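Local atomic coordinates of dihydrodipicolinate reductase N-terminus domain-containing protein (Mycobacterium smegmatis, PDB entry 6IAQ), a protein that binds NADP and, as a native amine dehydrogenase, probably catalyses the reductive amination of ketones. Residues G24-D28 with K29-I33; S84-T87 with D88-E91; A103-S107 with E108-Y112. All coordinates share one frame; numbering follows the deposited sequence.

Interaction 1 of 3, residues G24-D28 with K29-I33; sequences GMLLD and KGVQI
Leu27 and Ile33 cross at about a right angle. The CD2 methyl of Leu27 lies 3.8 Å from the CD1 methyl of Ile33, and Leu27 CG sits close to the same methyl. With CG1 of Ile33 anti to the carbonyl carbon (chi1 -59°) and the chain extended beyond it, CD1 reaches the Leu27 branch. Leu26 meets the chain leaving the helix at two places. Its CB faces Val31 CB at 4.1 Å, and its CD1 approaches Ile33 CG1 more loosely.

Helix 17-28 closes here with a Schellman motif, inside the beta-alpha-beta unit of strand 9-13, helix 17-28 and strand 32-37. Gly30 has positive phi (91°) and reverses the chain. Gly30 N donates to Leu27 O at 2.9 Å. Val31 N donates to Leu26 O at 3.0 Å. These are the two bonds of the motif, back into the last turn. Lys29 N bonds to Met25 O at 3.0 Å and adds a weak bond to Leu26 O.

The Lys29 chain starts over Met25 O, with CG 3.4 Å from that oxygen. Bends at chi2 and chi4 carry the amine off to the C-terminal residues, where NZ bonds to Arg336 O. His157 of the second subunit packs on Met25, Asp28 and Lys29.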
loop_
_atom_site.group_PDB
_atom_site.type_symbol
_atom_site.label_atom_id
_atom_site.label_comp_id
_atom_site.label_asym_id
_atom_site.label_seq_id
_atom_site.Cartn_x
_atom_site.Cartn_y
_atom_site.Cartn_z
ATOM N N GLY A 24 -20.556 -9.787 -13.111
ATOM C CA GLY A 24 -20.957 -8.452 -13.576
ATOM C C GLY A 24 -19.741 -7.560 -13.790
ATOM O O GLY A 24 -19.726 -6.802 -14.795
ATOM N N MET A 25 -18.743 -7.643 -12.897
ATOM C CA MET A 25 -17.495 -6.853 -13.026
ATOM C C MET A 25 -16.705 -7.374 -14.238
ATOM O O MET A 25 -16.141 -6.553 -14.943
ATOM C CB MET A 25 -16.620 -6.946 -11.773
ATOM C CG MET A 25 -17.212 -6.267 -10.552
ATOM S SD MET A 25 -16.250 -6.626 -9.063
ATOM C CE MET A 25 -17.165 -5.630 -7.900
ATOM N N LEU A 26 -16.646 -8.684 -14.468
ATOM C CA LEU A 26 -15.927 -9.263 -15.642
ATOM C C LEU A 26 -16.529 -8.650 -16.920
ATOM O O LEU A 26 -15.776 -8.158 -17.778
ATOM C CB LEU A 26 -16.049 -10.788 -15.676
ATOM C CG LEU A 26 -15.319 -11.571 -14.589
ATOM C CD1 LEU A 26 -15.661 -13.054 -14.676
ATOM C CD2 LEU A 26 -13.825 -11.376 -14.660
ATOM N N LEU A 27 -17.849 -8.627 -17.028
ATOM C CA LEU A 27 -18.555 -8.071 -18.213
ATOM C C LEU A 27 -18.212 -6.577 -18.362
ATOM O O LEU A 27 -17.854 -6.174 -19.470
ATOM C CB LEU A 27 -20.055 -8.318 -18.051
ATOM C CG LEU A 27 -20.467 -9.790 -18.042
ATOM C CD1 LEU A 27 -21.943 -9.925 -17.742
ATOM C CD2 LEU A 27 -20.144 -10.436 -19.372
ATOM N N ASP A 28 -18.227 -5.802 -17.275
ATOM C CA ASP A 28 -17.843 -4.364 -17.268
ATOM C C ASP A 28 -16.409 -4.172 -17.782
ATOM O O ASP A 28 -16.168 -3.128 -18.380
ATOM C CB ASP A 28 -17.983 -3.734 -15.881
ATOM C CG ASP A 28 -19.433 -3.540 -15.449
ATOM O OD1 ASP A 28 -20.326 -3.758 -16.294
ATOM O OD2 ASP A 28 -19.678 -3.178 -14.265
ATOM N N LYS A 29 -15.483 -5.097 -17.534
ATOM C CA LYS A 29 -14.066 -4.974 -17.974
ATOM C C LYS A 29 -13.921 -5.413 -19.440
ATOM O O LYS A 29 -12.771 -5.288 -19.986
ATOM C CB LYS A 29 -13.124 -5.831 -17.122
ATOM C CG LYS A 29 -13.041 -5.489 -15.644
ATOM C CD LYS A 29 -12.403 -4.168 -15.382
ATOM C CE LYS A 29 -12.198 -3.814 -13.924
ATOM N NZ LYS A 29 -12.545 -2.390 -13.669
ATOM N N GLY A 30 -14.979 -5.980 -20.035
ATOM C CA GLY A 30 -14.984 -6.465 -21.426
ATOM C C GLY A 30 -14.574 -7.923 -21.550
ATOM O O GLY A 30 -14.342 -8.384 -22.703
ATOM N N VAL A 31 -14.478 -8.649 -20.434
ATOM C CA VAL A 31 -14.052 -10.075 -20.454
ATOM C C VAL A 31 -15.170 -10.891 -21.122
ATOM O O VAL A 31 -16.349 -10.563 -20.953
ATOM C CB VAL A 31 -13.715 -10.597 -19.047
ATOM C CG1 VAL A 31 -13.522 -12.094 -19.017
ATOM C CG2 VAL A 31 -12.488 -9.914 -18.484
ATOM N N GLN A 32 -14.786 -11.906 -21.883
ATOM C CA GLN A 32 -15.735 -12.854 -22.511
ATOM C C GLN A 32 -15.954 -14.015 -21.536
ATOM O O GLN A 32 -14.997 -14.789 -21.277
ATOM C CB GLN A 32 -15.211 -13.342 -23.857
ATOM C CG GLN A 32 -15.112 -12.239 -24.900
ATOM C CD GLN A 32 -14.363 -12.692 -26.122
ATOM O OE1 GLN A 32 -13.310 -12.161 -26.466
ATOM N NE2 GLN A 32 -14.901 -13.708 -26.770
ATOM N N ILE A 33 -17.159 -14.130 -20.982
ATOM C CA ILE A 33 -17.496 -15.328 -20.154
ATOM C C ILE A 33 -17.911 -16.424 -21.140
ATOM O O ILE A 33 -18.907 -16.217 -21.846
ATOM C CB ILE A 33 -18.568 -15.013 -19.098
ATOM C CG1 ILE A 33 -18.114 -13.900 -18.137
ATOM C CG2 ILE A 33 -18.959 -16.285 -18.359
ATOM C CD1 ILE A 33 -19.213 -13.397 -17.221
#

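Interaction 2 of 3, residues S84-T87 with D88-E91; sequences SYLT and DAVE. With NAP (NADP nicotinamide-adenine-dinucleotide phosphate), chain F.
Asp88 packs against Thr87 and the backbone at the start of helix 86-98. The two side chains lie side by side and point the same way. Thr87 CG2 is 3.7 Å from Asp88 OD1, so a methyl runs alongside the carboxylate. Asp88 CB also sits over Tyr85 O, at 3.5 Å. CG of Asp88 is anti to its own carbonyl carbon (chi1 -54°), which carries the carboxylate back toward the residues before the helix. There OD2 lies at the edge of the Tyr85 ring, near the ring plane. OD2 accepts from a water at 2.6 Å, and the same water accepts from Ser84 N. The water thus ties Asp88 to the chain just ahead of the N-cap.

Tyr85 holds the N-cap position. Its carbonyl oxygen takes two donors of the first turn. Ala89 N comes in the carbonyl plane at 2.8 Å, with a nearly straight bond (161°). Asp88 N comes from above that plane and makes a more bent bond. This helix belongs to the beta-alpha-beta unit of strand 77-80, helix 86-98 and strand 102-105 in the Rossmann-type domain. The turn before this helix, at the C-terminal side of strand 77-80, meets the cofactor through Ser84.

The CB bond of Leu86 points away from 88-91, but its CD1 comes within 4.3 Å of Ala89 CB, a loose apolar contact. The carbonyl of Leu86 accepts from Val90 N, with O and N 2.7 Å apart. Leu86 also packs on helix 118-130, at Leu120 and Leu124.

Ser84 leads into the turn. Its CB sits over the centre of the Tyr85 ring. Its OG accepts a hydrogen bond from O3D of the nicotinamide ribose of NADP at 2.7 Å.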
loop_
_atom_site.group_PDB
_atom_site.type_symbol
_atom_site.label_atom_id
_atom_site.label_comp_id
_atom_site.label_asym_id
_atom_site.label_seq_id
_atom_site.Cartn_x
_atom_site.Cartn_y
_atom_site.Cartn_z
ATOM N N SER A 84 -12.803 -22.686 0.763
ATOM C CA SER A 84 -11.796 -21.904 1.525
ATOM C C SER A 84 -10.491 -22.685 1.693
ATOM O O SER A 84 -9.419 -22.087 1.539
ATOM C CB SER A 84 -12.359 -21.520 2.877
ATOM O OG SER A 84 -13.459 -20.630 2.732
ATOM N N TYR A 85 -10.573 -23.960 2.070
ATOM C CA TYR A 85 -9.426 -24.760 2.577
ATOM C C TYR A 85 -8.933 -25.683 1.453
ATOM O O TYR A 85 -9.757 -26.230 0.726
ATOM C CB TYR A 85 -9.843 -25.472 3.865
ATOM C CG TYR A 85 -10.502 -24.560 4.868
ATOM C CD1 TYR A 85 -9.809 -23.489 5.416
ATOM C CD2 TYR A 85 -11.835 -24.695 5.200
ATOM C CE1 TYR A 85 -10.403 -22.622 6.320
ATOM C CE2 TYR A 85 -12.456 -23.829 6.092
ATOM C CZ TYR A 85 -11.731 -22.791 6.659
ATOM O OH TYR A 85 -12.340 -21.935 7.523
ATOM N N LEU A 86 -7.613 -25.795 1.296
ATOM C CA LEU A 86 -6.950 -26.564 0.201
ATOM C C LEU A 86 -7.444 -28.027 0.198
ATOM O O LEU A 86 -7.526 -28.651 -0.899
ATOM C CB LEU A 86 -5.431 -26.483 0.355
ATOM C CG LEU A 86 -4.626 -26.479 -0.944
ATOM C CD1 LEU A 86 -5.271 -25.643 -2.035
ATOM C CD2 LEU A 86 -3.198 -26.035 -0.714
ATOM N N THR A 87 -7.754 -28.546 1.378
ATOM C CA THR A 87 -8.322 -29.897 1.606
ATOM C C THR A 87 -9.576 -30.056 0.728
ATOM O O THR A 87 -9.753 -31.122 0.168
ATOM C CB THR A 87 -8.515 -30.079 3.120
ATOM O OG1 THR A 87 -8.230 -31.437 3.398
ATOM C CG2 THR A 87 -9.882 -29.692 3.639
ATOM N N ASP A 88 -10.378 -29.003 0.567
ATOM C CA ASP A 88 -11.544 -28.961 -0.337
ATOM C C ASP A 88 -11.111 -28.443 -1.713
ATOM O O ASP A 88 -11.448 -29.087 -2.730
ATOM C CB ASP A 88 -12.670 -28.122 0.280
ATOM C CG ASP A 88 -13.050 -28.591 1.667
ATOM O OD1 ASP A 88 -13.139 -29.817 1.849
ATOM O OD2 ASP A 88 -13.205 -27.727 2.574
ATOM N N ALA A 89 -10.370 -27.328 -1.755
ATOM C CA ALA A 89 -10.118 -26.533 -2.982
ATOM C C ALA A 89 -9.222 -27.321 -3.958
ATOM O O ALA A 89 -9.247 -27.037 -5.162
ATOM C CB ALA A 89 -9.480 -25.211 -2.602
ATOM N N VAL A 90 -8.414 -28.232 -3.460
ATOM C CA VAL A 90 -7.514 -29.061 -4.320
ATOM C C VAL A 90 -8.332 -29.755 -5.417
ATOM O O VAL A 90 -7.819 -29.876 -6.551
ATOM C CB VAL A 90 -6.683 -30.056 -3.496
ATOM C CG1 VAL A 90 -7.551 -31.172 -2.901
ATOM C CG2 VAL A 90 -5.526 -30.606 -4.328
ATOM N N GLU A 91 -9.580 -30.135 -5.144
ATOM C CA GLU A 91 -10.436 -30.808 -6.157
ATOM C C GLU A 91 -10.620 -29.876 -7.368
ATOM O O GLU A 91 -10.364 -30.344 -8.502
ATOM C CB GLU A 91 -11.770 -31.227 -5.533
ATOM C CG GLU A 91 -12.602 -32.086 -6.456
ATOM C CD GLU A 91 -14.031 -32.279 -5.993
ATOM O OE1 GLU A 91 -14.225 -32.600 -4.803
ATOM O OE2 GLU A 91 -14.936 -32.041 -6.807
HETATM P PA NAP F . -21.631 -19.243 -1.632
HETATM O O1A NAP F . -22.596 -18.206 -1.968
HETATM O O2A NAP F . -21.958 -20.460 -0.715
HETATM O O5B NAP F . -21.060 -19.804 -3.055
HETATM C C5B NAP F . -20.320 -21.027 -3.169
HETATM C C4B NAP F . -20.579 -21.606 -4.553
HETATM O O4B NAP F . -19.817 -22.791 -4.770
HETATM C C3B NAP F . -22.057 -21.989 -4.834
HETATM O O3B NAP F . -22.362 -21.342 -6.094
HETATM C C2B NAP F . -22.086 -23.502 -5.031
HETATM O O2B NAP F . -22.960 -23.939 -6.096
HETATM C C1B NAP F . -20.687 -23.690 -5.531
HETATM N N9A NAP F . -20.092 -25.018 -5.397
HETATM C C8A NAP F . -19.878 -25.754 -4.288
HETATM N N7A NAP F . -19.222 -26.866 -4.640
HETATM C C5A NAP F . -18.950 -26.781 -5.964
HETATM C C6A NAP F . -18.258 -27.588 -7.001
HETATM N N6A NAP F . -17.694 -28.750 -6.697
HETATM N N1A NAP F . -18.225 -27.130 -8.251
HETATM C C2A NAP F . -18.766 -25.954 -8.628
HETATM N N3A NAP F . -19.414 -25.146 -7.758
HETATM C C4A NAP F . -19.533 -25.561 -6.464
HETATM O O3 NAP F . -20.280 -18.610 -0.940
HETATM P PN NAP F . -19.557 -17.184 -1.379
HETATM O O1N NAP F . -19.911 -16.051 -0.465
HETATM O O2N NAP F . -19.690 -16.954 -2.843
HETATM O O5D NAP F . -18.111 -17.742 -0.986
HETATM C C5D NAP F . -17.379 -18.751 -1.693
HETATM C C4D NAP F . -16.021 -19.044 -1.120
HETATM O O4D NAP F . -15.202 -17.839 -1.279
HETATM C C3D NAP F . -16.103 -19.424 0.331
HETATM O O3D NAP F . -15.241 -20.497 0.665
HETATM C C2D NAP F . -15.653 -18.140 1.042
HETATM O O2D NAP F . -15.127 -18.461 2.337
HETATM C C1D NAP F . -14.649 -17.559 0.005
HETATM N N1N NAP F . -14.486 -16.102 0.155
HETATM C C2N NAP F . -13.257 -15.628 0.243
HETATM C C3N NAP F . -13.064 -14.270 0.447
HETATM C C7N NAP F . -11.673 -13.676 0.503
HETATM O O7N NAP F . -11.606 -12.496 0.846
HETATM N N7N NAP F . -10.587 -14.390 0.157
HETATM C C4N NAP F . -14.175 -13.432 0.539
HETATM C C5N NAP F . -15.461 -13.953 0.438
HETATM C C6N NAP F . -15.568 -15.307 0.238
HETATM P P2B NAP F . -24.541 -23.718 -6.051
HETATM O O1X NAP F . -24.818 -22.247 -6.173
HETATM O O2X NAP F . -25.044 -24.331 -7.356
HETATM O O3X NAP F . -24.849 -24.439 -4.735
HETATM O O HOH W 1 -13.386 -25.104 2.379
#

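Interaction 3 of 3, residues A103-S107 with E108-Y112; sequences AVTLS and EEMLY. With NAP (NADP nicotinamide-adenine-dinucleotide phosphate), chain F; EDO (1,2-ethanediol), chain E.
Glu108 OE2 accepts two hydrogen bonds. O2D of the nicotinamide ribose of NADP donates to Glu108 OE2 at 2.8 Å. The other bond comes from O1 of a 1,2-ethanediol, probably carried over from the crystallisation liquor. The Glu108 chain is bent at chi2 (91°), and this brings the carboxylate back beside the ribose and above the plane of the nicotinamide, near C2N. Glu108 CD lies 3.4 Å from that C2N. The other oxygen, OE1, is bonded to Ser84 OG. Both oxygens therefore have partners, and these bonds probably fix the rotation of the group.

Leu106 meets the nicotinamide end through its backbone and side chain. Its carbonyl oxygen accepts from the carboxamide N7N at 2.9 Å, in a nearly straight bond (168°). Leu106 CB lies 3.5 Å from C2N, below the ring plane. It and Glu108 CD thus flank C2N on opposite faces of the ring.

These residues follow the end of strand 102-105, a central strand of the parallel sheet of the Rossmann-type domain. Cofactor contacts at the C-terminal ends of such strands are usual in this fold.

Residues 108-111 take helical backbone angles in a short irregular turn. Met110 N makes a weak bond to Ser107 O. Thr105 and Met110 cross at about a right angle, with Thr105 CG2 3.9 Å from Met110 CB. Ser107 CB adds a contact at 4.0 Å to that same Met110 CB. The Met110 chain bends at chi2 and chi3 and packs on Leu86 and Leu93 of helix 86-98. Ser107 OG bonds to Asn83 O.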
loop_
_atom_site.group_PDB
_atom_site.type_symbol
_atom_site.label_atom_id
_atom_site.label_comp_id
_atom_site.label_asym_id
_atom_site.label_seq_id
_atom_site.Cartn_x
_atom_site.Cartn_y
_atom_site.Cartn_z
ATOM N N ALA A 103 -5.880 -20.122 -12.891
ATOM C CA ALA A 103 -6.968 -20.014 -11.891
ATOM C C ALA A 103 -6.644 -18.903 -10.891
ATOM O O ALA A 103 -5.544 -18.886 -10.340
ATOM C CB ALA A 103 -7.206 -21.342 -11.199
ATOM N N VAL A 104 -7.599 -18.000 -10.713
ATOM C CA VAL A 104 -7.624 -17.047 -9.571
ATOM C C VAL A 104 -8.772 -17.528 -8.663
ATOM O O VAL A 104 -9.830 -17.896 -9.198
ATOM C CB VAL A 104 -7.749 -15.612 -10.118
ATOM C CG1 VAL A 104 -9.091 -15.344 -10.785
ATOM C CG2 VAL A 104 -7.436 -14.591 -9.056
ATOM N N THR A 105 -8.535 -17.634 -7.363
ATOM C CA THR A 105 -9.522 -18.195 -6.409
ATOM C C THR A 105 -9.618 -17.342 -5.140
ATOM O O THR A 105 -8.579 -16.811 -4.698
ATOM C CB THR A 105 -9.187 -19.647 -6.064
ATOM O OG1 THR A 105 -10.223 -20.178 -5.233
ATOM C CG2 THR A 105 -7.860 -19.824 -5.369
ATOM N N LEU A 106 -10.807 -17.310 -4.542
ATOM C CA LEU A 106 -11.054 -16.639 -3.241
ATOM C C LEU A 106 -10.631 -17.535 -2.096
ATOM O O LEU A 106 -10.702 -17.040 -0.954
ATOM C CB LEU A 106 -12.536 -16.271 -3.129
ATOM C CG LEU A 106 -12.980 -15.168 -4.070
ATOM C CD1 LEU A 106 -14.402 -14.782 -3.772
ATOM C CD2 LEU A 106 -12.010 -13.979 -4.042
ATOM N N SER A 107 -10.246 -18.810 -2.335
ATOM C CA SER A 107 -9.887 -19.734 -1.233
ATOM C C SER A 107 -8.925 -19.032 -0.254
ATOM O O SER A 107 -7.814 -18.718 -0.660
ATOM C CB SER A 107 -9.326 -21.041 -1.742
ATOM O OG SER A 107 -10.338 -21.777 -2.424
ATOM N N GLU A 108 -9.335 -18.839 1.006
ATOM C CA GLU A 108 -8.575 -18.033 1.996
ATOM C C GLU A 108 -7.227 -18.715 2.254
ATOM O O GLU A 108 -6.222 -18.020 2.415
ATOM C CB GLU A 108 -9.380 -17.814 3.290
ATOM C CG GLU A 108 -10.559 -16.866 3.103
ATOM C CD GLU A 108 -11.879 -17.497 2.722
ATOM O OE1 GLU A 108 -11.853 -18.647 2.198
ATOM O OE2 GLU A 108 -12.929 -16.829 2.911
ATOM N N GLU A 109 -7.195 -20.046 2.311
ATOM C CA GLU A 109 -5.931 -20.773 2.579
ATOM C C GLU A 109 -4.974 -20.599 1.390
ATOM O O GLU A 109 -3.748 -20.544 1.615
ATOM C CB GLU A 109 -6.191 -22.237 2.946
ATOM C CG GLU A 109 -4.955 -22.881 3.505
ATOM C CD GLU A 109 -5.042 -24.369 3.787
ATOM O OE1 GLU A 109 -6.149 -24.943 3.653
ATOM O OE2 GLU A 109 -3.994 -24.941 4.136
ATOM N N MET A 110 -5.493 -20.432 0.168
ATOM C CA MET A 110 -4.634 -20.293 -1.034
ATOM C C MET A 110 -3.922 -18.925 -1.013
ATOM O O MET A 110 -3.040 -18.722 -1.844
ATOM C CB MET A 110 -5.444 -20.442 -2.324
ATOM C CG MET A 110 -5.555 -21.883 -2.811
ATOM S SD MET A 110 -3.926 -22.558 -3.303
ATOM C CE MET A 110 -3.607 -21.620 -4.788
ATOM N N LEU A 111 -4.279 -18.005 -0.108
ATOM C CA LEU A 111 -3.569 -16.695 -0.009
ATOM C C LEU A 111 -2.070 -16.972 0.134
ATOM O O LEU A 111 -1.249 -16.281 -0.563
ATOM C CB LEU A 111 -4.099 -15.901 1.190
ATOM C CG LEU A 111 -3.460 -14.524 1.382
ATOM C CD1 LEU A 111 -3.933 -13.557 0.320
ATOM C CD2 LEU A 111 -3.758 -14.017 2.792
ATOM N N TYR A 112 -1.732 -17.929 0.992
ATOM C CA TYR A 112 -0.342 -18.357 1.242
ATOM C C TYR A 112 -0.380 -19.752 1.853
ATOM O O TYR A 112 -0.412 -19.894 3.074
ATOM C CB TYR A 112 0.396 -17.348 2.127
ATOM C CG TYR A 112 1.895 -17.469 2.000
ATOM C CD1 TYR A 112 2.596 -16.785 1.009
ATOM C CD2 TYR A 112 2.598 -18.334 2.826
ATOM C CE1 TYR A 112 3.970 -16.943 0.865
ATOM C CE2 TYR A 112 3.967 -18.501 2.699
ATOM C CZ TYR A 112 4.647 -17.809 1.712
ATOM O OH TYR A 112 5.989 -17.968 1.582
HETATM P PA NAP F . -21.631 -19.243 -1.632
HETATM O O1A NAP F . -22.596 -18.206 -1.968
HETATM O O2A NAP F . -21.958 -20.460 -0.715
HETATM O O5B NAP F . -21.060 -19.804 -3.055
HETATM C C5B NAP F . -20.320 -21.027 -3.169
HETATM C C4B NAP F . -20.579 -21.606 -4.553
HETATM O O4B NAP F . -19.817 -22.791 -4.770
HETATM C C3B NAP F . -22.057 -21.989 -4.834
HETATM O O3B NAP F . -22.362 -21.342 -6.094
HETATM C C2B NAP F . -22.086 -23.502 -5.031
HETATM O O2B NAP F . -22.960 -23.939 -6.096
HETATM C C1B NAP F . -20.687 -23.690 -5.531
HETATM N N9A NAP F . -20.092 -25.018 -5.397
HETATM C C8A NAP F . -19.878 -25.754 -4.288
HETATM N N7A NAP F . -19.222 -26.866 -4.640
HETATM C C5A NAP F . -18.950 -26.781 -5.964
HETATM C C6A NAP F . -18.258 -27.588 -7.001
HETATM N N6A NAP F . -17.694 -28.750 -6.697
HETATM N N1A NAP F . -18.225 -27.130 -8.251
HETATM C C2A NAP F . -18.766 -25.954 -8.628
HETATM N N3A NAP F . -19.414 -25.146 -7.758
HETATM C C4A NAP F . -19.533 -25.561 -6.464
HETATM O O3 NAP F . -20.280 -18.610 -0.940
HETATM P PN NAP F . -19.557 -17.184 -1.379
HETATM O O1N NAP F . -19.911 -16.051 -0.465
HETATM O O2N NAP F . -19.690 -16.954 -2.843
HETATM O O5D NAP F . -18.111 -17.742 -0.986
HETATM C C5D NAP F . -17.379 -18.751 -1.693
HETATM C C4D NAP F . -16.021 -19.044 -1.120
HETATM O O4D NAP F . -15.202 -17.839 -1.279
HETATM C C3D NAP F . -16.103 -19.424 0.331
HETATM O O3D NAP F . -15.241 -20.497 0.665
HETATM C C2D NAP F . -15.653 -18.140 1.042
HETATM O O2D NAP F . -15.127 -18.461 2.337
HETATM C C1D NAP F . -14.649 -17.559 0.005
HETATM N N1N NAP F . -14.486 -16.102 0.155
HETATM C C2N NAP F . -13.257 -15.628 0.243
HETATM C C3N NAP F . -13.064 -14.270 0.447
HETATM C C7N NAP F . -11.673 -13.676 0.503
HETATM O O7N NAP F . -11.606 -12.496 0.846
HETATM N N7N NAP F . -10.587 -14.390 0.157
HETATM C C4N NAP F . -14.175 -13.432 0.539
HETATM C C5N NAP F . -15.461 -13.953 0.438
HETATM C C6N NAP F . -15.568 -15.307 0.238
HETATM P P2B NAP F . -24.541 -23.718 -6.051
HETATM O O1X NAP F . -24.818 -22.247 -6.173
HETATM O O2X NAP F . -25.044 -24.331 -7.356
HETATM O O3X NAP F . -24.849 -24.439 -4.735
HETATM C C1 EDO E . -13.634 -13.408 4.404
HETATM O O1 EDO E . -12.654 -14.299 3.954
HETATM C C2 EDO E . -13.085 -12.026 4.460
HETATM O O2 EDO E . -13.218 -11.349 3.213
#

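Overall arrangement
Interactions 2 and 3 adjoin, with centres about 9 Å apart. Ser84 OG lies 2.6 Å from Glu108 OE1, a probable hydrogen bond. Leu86 N lies 2.9 Å from Glu109 OE1, a second probable one, which joins the start of helix 86-98 to the turn at 108-112. Both contacts line the nicotinamide ribose of NADP. Interaction 1 touches neither. Its centre is about 21 Å from that of interaction 3, with nearest atoms about 7 Å apart. From interaction 2 the centres are about 26 Å apart and the nearest atoms about 18 Å. It still reaches the same parallel sheet as interaction 3, and the side chain of Met25 is about 12 Å from the NADP.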